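Local coordinates for 5-cytosine DNA methyltransferase (Entamoeba histolytica, PDB 3QV2), which probably transfers a methyl group from S-adenosyl-L-methionine to carbon 5 of cytosine in DNA or tRNA, as a Dnmt2-like member of the C5-methyltransferase family, at residues Ile14-Gly19 with Asn78-Ser83; His125-Asn130 with Arg172-Ala177. All blocks are in the same frame, centred on the assembly; numbering follows the deposited sequence.

From the N terminus, the chain runs through strand 11-16 into the cofactor loop that follows it, passes strand 36-41, and returns as strand 79-82 beside strand 11-16, so contact 1 closes a loop of 58 residues. Contact 2 opens only afterwards: strand 125-130 is joined by strand 172-178 after 41 residues that include helix 138-149 and strand 153-159. The two contacts are therefore in series, neither nested nor crossed. They meet in the mixed sheet of the methyltransferase domain, where strands 79-82 and 125-130 are neighbours. Contact 1 belongs to the parallel part of the sheet, whose carboxyl ends face S-adenosyl-L-homocysteine, contact 2 to the change to antiparallel.

Contact 1: residues Ile14-Gly19 with Asn78-Ser83; sequences IEFFSG and NTWFMS. With SAH (S-adenosyl-L-homocysteine), chain B; SO4 (sulfate ion), chain D.
In the central sheet of the class I-like methyltransferase fold, strands 11-16 and 79-82 run parallel, and Ile14, Glu15 and Phe16 meet Trp80, Phe81 and Met82. They lead into the Phe-x-Gly-x-Gly cofactor motif, begun by Phe17-Ser18-Gly19, and the Pro-Pro-Cys loop of Cys86, the predicted catalytic residue, with Ser83 at its start. Ile14 N donates to Thr79 O at 2.9 Å, Ile14 O accepts from Phe81 N, and Phe16 N reaches Phe81 O at 2.9 Å through a bent bond (N-H...O 130°). On the face bearing Ile14, Phe16, Trp80 and Met82, the Phe16 edge, led by CE2, sits edge-to-face over the indole five-membered ring, 3.6 Å from Trp80 CD2, with the planes at 79°. Ile14 lies alongside the same indole, its CD1 3.9 Å from Trp80 NE1, while its CG2 lies over one face of the Phe16 ring, toward the rim. Met82 has CG between N and C (chi1 69°), and its chain bends at chi3 to set CE 3.6 Å from Phe16 CD2. Helix 106-115 covers this face through Leu111. Next in the chain, Phe17 CB approaches O4' of S-adenosyl-L-homocysteine to 3.2 Å, and this oxygen lies near the phenyl plane at the ring edge. CD2 of that ring meets Met82 CB. Ser83 OG accepts a 2.6 Å hydrogen bond from the amino N of the ligand; Asp42, Ile20, Asn63 and Leu64 also bind it. Glu15, on the other face, turns its carboxylate to Tyr51 and Arg24 N. The chemistry thus divides: an aromatic and aliphatic layer lies on one face of the strands, while at their carboxyl ends Phe17 adjoins the ribose and Ser83 accepts from the amino group.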
loop_
_atom_site.group_PDB
_atom_site.type_symbol
_atom_site.label_atom_id
_atom_site.label_comp_id
_atom_site.label_asym_id
_atom_site.label_seq_id
_atom_site.Cartn_x
_atom_site.Cartn_y
_atom_site.Cartn_z
ATOM N N ILE A 14 5.267 -12.312 9.855
ATOM C CA ILE A 14 3.841 -12.575 9.730
ATOM C C ILE A 14 3.209 -11.403 8.988
ATOM O O ILE A 14 3.134 -10.293 9.514
ATOM C CB ILE A 14 3.153 -12.732 11.096
ATOM C CG1 ILE A 14 3.862 -13.785 11.948
ATOM C CG2 ILE A 14 1.688 -13.098 10.905
ATOM C CD1 ILE A 14 3.210 -14.018 13.295
ATOM N N GLU A 15 2.765 -11.651 7.761
ATOM C CA GLU A 15 2.232 -10.594 6.909
ATOM C C GLU A 15 0.729 -10.424 7.112
ATOM O O GLU A 15 -0.075 -10.943 6.337
ATOM C CB GLU A 15 2.549 -10.897 5.444
ATOM C CG GLU A 15 2.424 -9.715 4.496
ATOM C CD GLU A 15 2.972 -10.025 3.114
ATOM O OE1 GLU A 15 2.922 -9.137 2.239
ATOM O OE2 GLU A 15 3.456 -11.157 2.901
ATOM N N PHE A 16 0.355 -9.699 8.161
ATOM C CA PHE A 16 -1.051 -9.458 8.462
ATOM C C PHE A 16 -1.699 -8.580 7.397
ATOM O O PHE A 16 -1.079 -7.641 6.895
ATOM C CB PHE A 16 -1.204 -8.806 9.835
ATOM C CG PHE A 16 -0.750 -9.673 10.977
ATOM C CD1 PHE A 16 -1.490 -10.779 11.359
ATOM C CD2 PHE A 16 0.404 -9.371 11.682
ATOM C CE1 PHE A 16 -1.082 -11.573 12.413
ATOM C CE2 PHE A 16 0.816 -10.161 12.739
ATOM C CZ PHE A 16 0.072 -11.264 13.106
ATOM N N PHE A 17 -2.951 -8.883 7.065
ATOM C CA PHE A 17 -3.672 -8.157 6.025
ATOM C C PHE A 17 -2.815 -8.096 4.766
ATOM O O PHE A 17 -2.651 -7.038 4.160
ATOM C CB PHE A 17 -4.029 -6.746 6.501
ATOM C CG PHE A 17 -4.492 -6.689 7.930
ATOM C CD1 PHE A 17 -5.794 -7.019 8.268
ATOM C CD2 PHE A 17 -3.620 -6.309 8.938
ATOM C CE1 PHE A 17 -6.219 -6.971 9.585
ATOM C CE2 PHE A 17 -4.038 -6.259 10.255
ATOM C CZ PHE A 17 -5.339 -6.591 10.579
ATOM N N SER A 18 -2.280 -9.251 4.379
ATOM C CA SER A 18 -1.286 -9.345 3.312
ATOM C C SER A 18 -1.718 -8.758 1.970
ATOM O O SER A 18 -0.883 -8.278 1.205
ATOM C CB SER A 18 -0.841 -10.799 3.129
ATOM O OG SER A 18 -1.958 -11.669 3.062
ATOM N N GLY A 19 -3.014 -8.799 1.681
ATOM C CA GLY A 19 -3.516 -8.292 0.415
ATOM C C GLY A 19 -2.849 -8.963 -0.772
ATOM O O GLY A 19 -2.941 -10.180 -0.933
ATOM N N ASN A 78 9.521 -13.478 14.086
ATOM C CA ASN A 78 10.109 -12.392 14.863
ATOM C C ASN A 78 9.835 -11.018 14.259
ATOM O O ASN A 78 10.468 -10.031 14.631
ATOM C CB ASN A 78 11.617 -12.605 15.017
ATOM C CG ASN A 78 12.333 -12.690 13.682
ATOM O OD1 ASN A 78 11.788 -12.311 12.646
ATOM N ND2 ASN A 78 13.564 -13.187 13.703
ATOM N N THR A 79 8.885 -10.958 13.332
ATOM C CA THR A 79 8.577 -9.710 12.648
ATOM C C THR A 79 7.099 -9.600 12.279
ATOM O O THR A 79 6.476 -10.577 11.862
ATOM C CB THR A 79 9.428 -9.548 11.375
ATOM O OG1 THR A 79 10.818 -9.639 11.709
ATOM C CG2 THR A 79 9.158 -8.206 10.722
ATOM N N TRP A 80 6.547 -8.401 12.436
ATOM C CA TRP A 80 5.166 -8.129 12.062
ATOM C C TRP A 80 5.092 -7.066 10.973
ATOM O O TRP A 80 5.507 -5.927 11.179
ATOM C CB TRP A 80 4.361 -7.655 13.273
ATOM C CG TRP A 80 3.932 -8.740 14.211
ATOM C CD1 TRP A 80 4.388 -10.027 14.248
ATOM C CD2 TRP A 80 2.953 -8.632 15.247
ATOM N NE1 TRP A 80 3.754 -10.724 15.249
ATOM C CE2 TRP A 80 2.862 -9.886 15.879
ATOM C CE3 TRP A 80 2.136 -7.590 15.707
ATOM C CZ2 TRP A 80 1.998 -10.135 16.940
ATOM C CZ3 TRP A 80 1.276 -7.835 16.762
ATOM C CH2 TRP A 80 1.214 -9.097 17.366
ATOM N N PHE A 81 4.571 -7.448 9.812
ATOM C CA PHE A 81 4.242 -6.486 8.764
ATOM C C PHE A 81 2.729 -6.391 8.663
ATOM O O PHE A 81 2.036 -7.410 8.688
ATOM C CB PHE A 81 4.823 -6.913 7.416
ATOM C CG PHE A 81 6.310 -6.738 7.311
ATOM C CD1 PHE A 81 7.025 -6.136 8.331
ATOM C CD2 PHE A 81 6.994 -7.166 6.184
ATOM C CE1 PHE A 81 8.391 -5.971 8.234
ATOM C CE2 PHE A 81 8.361 -7.004 6.082
ATOM C CZ PHE A 81 9.060 -6.405 7.109
ATOM N N MET A 82 2.209 -5.173 8.548
ATOM C CA MET A 82 0.765 -4.997 8.487
ATOM C C MET A 82 0.322 -3.641 7.949
ATOM O O MET A 82 0.921 -2.606 8.247
ATOM C CB MET A 82 0.144 -5.214 9.867
ATOM C CG MET A 82 0.485 -4.127 10.872
ATOM S SD MET A 82 -0.411 -4.321 12.424
ATOM C CE MET A 82 0.108 -5.961 12.911
ATOM N N SER A 83 -0.739 -3.666 7.153
ATOM C CA SER A 83 -1.440 -2.456 6.755
ATOM C C SER A 83 -2.931 -2.679 6.977
ATOM O O SER A 83 -3.649 -3.102 6.070
ATOM C CB SER A 83 -1.149 -2.107 5.296
ATOM O OG SER A 83 -1.443 -3.197 4.444
HETATM N N SAH B . -1.102 -3.968 2.000
HETATM C CA SAH B . -1.791 -4.992 1.240
HETATM C CB SAH B . -3.300 -4.801 1.310
HETATM C CG SAH B . -3.894 -4.131 2.524
HETATM S SD SAH B . -5.675 -3.844 2.523
HETATM C C SAH B . -1.299 -4.971 -0.185
HETATM O O SAH B . -2.056 -5.365 -1.117
HETATM O OXT SAH B . -0.117 -4.560 -0.447
HETATM C "C5'" SAH B . -6.389 -4.584 3.976
HETATM C "C4'" SAH B . -6.621 -6.050 3.976
HETATM O "O4'" SAH B . -6.927 -6.447 5.266
HETATM C "C3'" SAH B . -7.779 -6.365 3.136
HETATM O "O3'" SAH B . -7.366 -7.066 2.013
HETATM C "C2'" SAH B . -8.670 -7.176 3.926
HETATM O "O2'" SAH B . -9.027 -8.312 3.221
HETATM C "C1'" SAH B . -7.896 -7.532 5.118
HETATM N N9 SAH B . -8.745 -7.748 6.255
HETATM C C8 SAH B . -9.744 -7.003 6.747
HETATM N N7 SAH B . -10.221 -7.640 7.829
HETATM C C5 SAH B . -9.516 -8.784 8.005
HETATM C C6 SAH B . -9.576 -9.813 8.947
HETATM N N6 SAH B . -10.547 -9.781 10.013
HETATM N N1 SAH B . -8.707 -10.833 8.833
HETATM C C2 SAH B . -7.797 -10.884 7.851
HETATM N N3 SAH B . -7.721 -9.909 6.938
HETATM C C4 SAH B . -8.561 -8.859 6.992
HETATM S S SO4 D . 14.630 -14.974 16.604
HETATM O O1 SO4 D . 13.264 -15.387 16.296
HETATM O O2 SO4 D . 14.834 -13.581 16.219
HETATM O O3 SO4 D . 14.856 -15.118 18.041
HETATM O O4 SO4 D . 15.566 -15.819 15.867
#

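Contact 2: residues His125-Asn130 with Arg172-Ala177; sequences HIFIEN and RYYVMA
Six backbone hydrogen bonds join Ile126, Ile128 and Asn130 to Ala177, Val175 and Tyr173 in reciprocal pairs, the shortest being Ile126 N to Ala177 O at 2.7 Å. This antiparallel pairing is where strand 172-178 reverses the direction of the otherwise parallel sheet, a hallmark of the class I methyltransferase fold. Glu129 and Asn130 open the Glu-Asn-Val motif of C5-methyltransferases; as in relatives, Glu129 would face the target base. Here Glu129 OE2 and Arg172 NE form a long salt bridge of 3.8 Å. A water supplements it, donating to Glu129 OE2 at 2.7 Å and weakly accepting from Arg172 NE; a second water donates to Tyr174 OH. The chain of Glu129 bends at chi2 (-82°), which turns CD aside; OE2 lies against the aliphatic part of Arg172, 3.3 Å from its CG. The carboxylate and guanidinium planes stand 40° apart. The side chain of Glu129 comes within about 5 Å of the bound S-adenosyl-L-homocysteine, and that of Asn130 touches Cys86. On the Glu129 face, Phe127 has CG anti to N (chi1 -171°), and its ring CZ packs against Tyr174 CD1. The Tyr174 ring also takes Glu129 CG alongside, and helix 311-321 covers both rings. On the reverse face Ile128 and Val175 point the same way, with Ile128 CB 3.8 Å from Val175 CB.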
loop_
_atom_site.group_PDB
_atom_site.type_symbol
_atom_site.label_atom_id
_atom_site.label_comp_id
_atom_site.label_asym_id
_atom_site.label_seq_id
_atom_site.Cartn_x
_atom_site.Cartn_y
_atom_site.Cartn_z
ATOM N N HIS A 125 10.782 -6.538 15.272
ATOM C CA HIS A 125 10.501 -5.454 14.337
ATOM C C HIS A 125 9.032 -5.451 13.935
ATOM O O HIS A 125 8.458 -6.498 13.638
ATOM C CB HIS A 125 11.382 -5.562 13.089
ATOM C CG HIS A 125 12.847 -5.423 13.369
ATOM N ND1 HIS A 125 13.635 -6.485 13.757
ATOM C CD2 HIS A 125 13.665 -4.346 13.320
ATOM C CE1 HIS A 125 14.875 -6.069 13.934
ATOM N NE2 HIS A 125 14.922 -4.774 13.677
ATOM N N ILE A 126 8.428 -4.266 13.936
ATOM C CA ILE A 126 7.047 -4.098 13.500
ATOM C C ILE A 126 6.942 -2.946 12.509
ATOM O O ILE A 126 7.505 -1.873 12.728
ATOM C CB ILE A 126 6.105 -3.809 14.678
ATOM C CG1 ILE A 126 6.214 -4.900 15.742
ATOM C CG2 ILE A 126 4.668 -3.676 14.190
ATOM C CD1 ILE A 126 5.280 -4.693 16.911
ATOM N N PHE A 127 6.216 -3.173 11.422
ATOM C CA PHE A 127 5.990 -2.132 10.429
ATOM C C PHE A 127 4.502 -1.995 10.133
ATOM O O PHE A 127 3.844 -2.962 9.749
ATOM C CB PHE A 127 6.762 -2.433 9.143
ATOM C CG PHE A 127 6.744 -1.309 8.149
ATOM C CD1 PHE A 127 7.796 -0.411 8.080
ATOM C CD2 PHE A 127 5.674 -1.146 7.286
ATOM C CE1 PHE A 127 7.783 0.627 7.167
ATOM C CE2 PHE A 127 5.654 -0.111 6.372
ATOM C CZ PHE A 127 6.710 0.777 6.312
ATOM N N ILE A 128 3.975 -0.791 10.320
ATOM C CA ILE A 128 2.566 -0.530 10.063
ATOM C C ILE A 128 2.398 0.506 8.962
ATOM O O ILE A 128 3.125 1.495 8.911
ATOM C CB ILE A 128 1.843 -0.032 11.327
ATOM C CG1 ILE A 128 2.213 -0.899 12.531
ATOM C CG2 ILE A 128 0.337 -0.021 11.110
ATOM C CD1 ILE A 128 1.584 -0.444 13.830
ATOM N N GLU A 129 1.436 0.270 8.077
ATOM C CA GLU A 129 1.139 1.212 7.007
ATOM C C GLU A 129 -0.353 1.522 6.994
ATOM O O GLU A 129 -1.183 0.624 7.134
ATOM C CB GLU A 129 1.591 0.652 5.655
ATOM C CG GLU A 129 1.488 1.632 4.492
ATOM C CD GLU A 129 0.089 1.723 3.914
ATOM O OE1 GLU A 129 -0.745 0.847 4.227
ATOM O OE2 GLU A 129 -0.177 2.669 3.144
ATOM N N ASN A 130 -0.689 2.797 6.831
ATOM C CA ASN A 130 -2.085 3.219 6.815
ATOM C C ASN A 130 -2.240 4.621 6.238
ATOM O O ASN A 130 -1.285 5.190 5.707
ATOM C CB ASN A 130 -2.676 3.163 8.227
ATOM C CG ASN A 130 -4.121 2.702 8.238
ATOM O OD1 ASN A 130 -5.045 3.502 8.092
ATOM N ND2 ASN A 130 -4.322 1.402 8.414
ATOM N N ARG A 172 0.871 8.582 2.706
ATOM C CA ARG A 172 0.501 7.558 3.676
ATOM C C ARG A 172 1.256 7.708 4.993
ATOM O O ARG A 172 2.272 8.401 5.070
ATOM C CB ARG A 172 0.731 6.160 3.098
ATOM C CG ARG A 172 -0.236 5.774 1.987
ATOM C CD ARG A 172 -1.668 5.711 2.496
ATOM N NE ARG A 172 -2.571 5.113 1.515
ATOM C CZ ARG A 172 -3.274 5.805 0.626
ATOM N NH1 ARG A 172 -4.069 5.174 -0.227
ATOM N NH2 ARG A 172 -3.185 7.127 0.591
ATOM N N TYR A 173 0.744 7.051 6.026
ATOM C CA TYR A 173 1.349 7.089 7.349
ATOM C C TYR A 173 2.080 5.781 7.612
ATOM O O TYR A 173 1.556 4.701 7.334
ATOM C CB TYR A 173 0.271 7.330 8.405
ATOM C CG TYR A 173 0.776 7.387 9.829
ATOM C CD1 TYR A 173 1.792 8.261 10.194
ATOM C CD2 TYR A 173 0.219 6.583 10.813
ATOM C CE1 TYR A 173 2.249 8.320 11.499
ATOM C CE2 TYR A 173 0.666 6.636 12.118
ATOM C CZ TYR A 173 1.680 7.505 12.456
ATOM O OH TYR A 173 2.128 7.562 13.754
ATOM N N TYR A 174 3.297 5.881 8.141
ATOM C CA TYR A 174 4.129 4.705 8.376
ATOM C C TYR A 174 4.655 4.644 9.806
ATOM O O TYR A 174 5.221 5.613 10.311
ATOM C CB TYR A 174 5.306 4.684 7.401
ATOM C CG TYR A 174 4.901 4.718 5.945
ATOM C CD1 TYR A 174 4.572 3.552 5.270
ATOM C CD2 TYR A 174 4.851 5.916 5.245
ATOM C CE1 TYR A 174 4.204 3.575 3.940
ATOM C CE2 TYR A 174 4.483 5.951 3.912
ATOM C CZ TYR A 174 4.162 4.776 3.265
ATOM O OH TYR A 174 3.795 4.797 1.942
ATOM N N VAL A 175 4.475 3.496 10.451
ATOM C CA VAL A 175 4.968 3.299 11.808
ATOM C C VAL A 175 6.078 2.254 11.831
ATOM O O VAL A 175 5.913 1.148 11.320
ATOM C CB VAL A 175 3.845 2.858 12.763
ATOM C CG1 VAL A 175 4.398 2.643 14.160
ATOM C CG2 VAL A 175 2.730 3.890 12.783
ATOM N N MET A 176 7.209 2.618 12.424
ATOM C CA MET A 176 8.346 1.715 12.541
ATOM C C MET A 176 8.687 1.476 14.005
ATOM O O MET A 176 9.197 2.364 14.687
ATOM C CB MET A 176 9.555 2.285 11.799
ATOM C CG MET A 176 9.381 2.334 10.291
ATOM S SD MET A 176 10.326 3.671 9.536
ATOM C CE MET A 176 9.421 5.092 10.144
ATOM N N ALA A 177 8.398 0.270 14.483
ATOM C CA ALA A 177 8.614 -0.066 15.883
ATOM C C ALA A 177 9.569 -1.244 16.031
ATOM O O ALA A 177 9.528 -2.190 15.247
ATOM C CB ALA A 177 7.288 -0.368 16.563
HETATM O O HOH W 1 -1.208 2.559 0.608
HETATM O O HOH W 2 2.269 2.886 0.707
#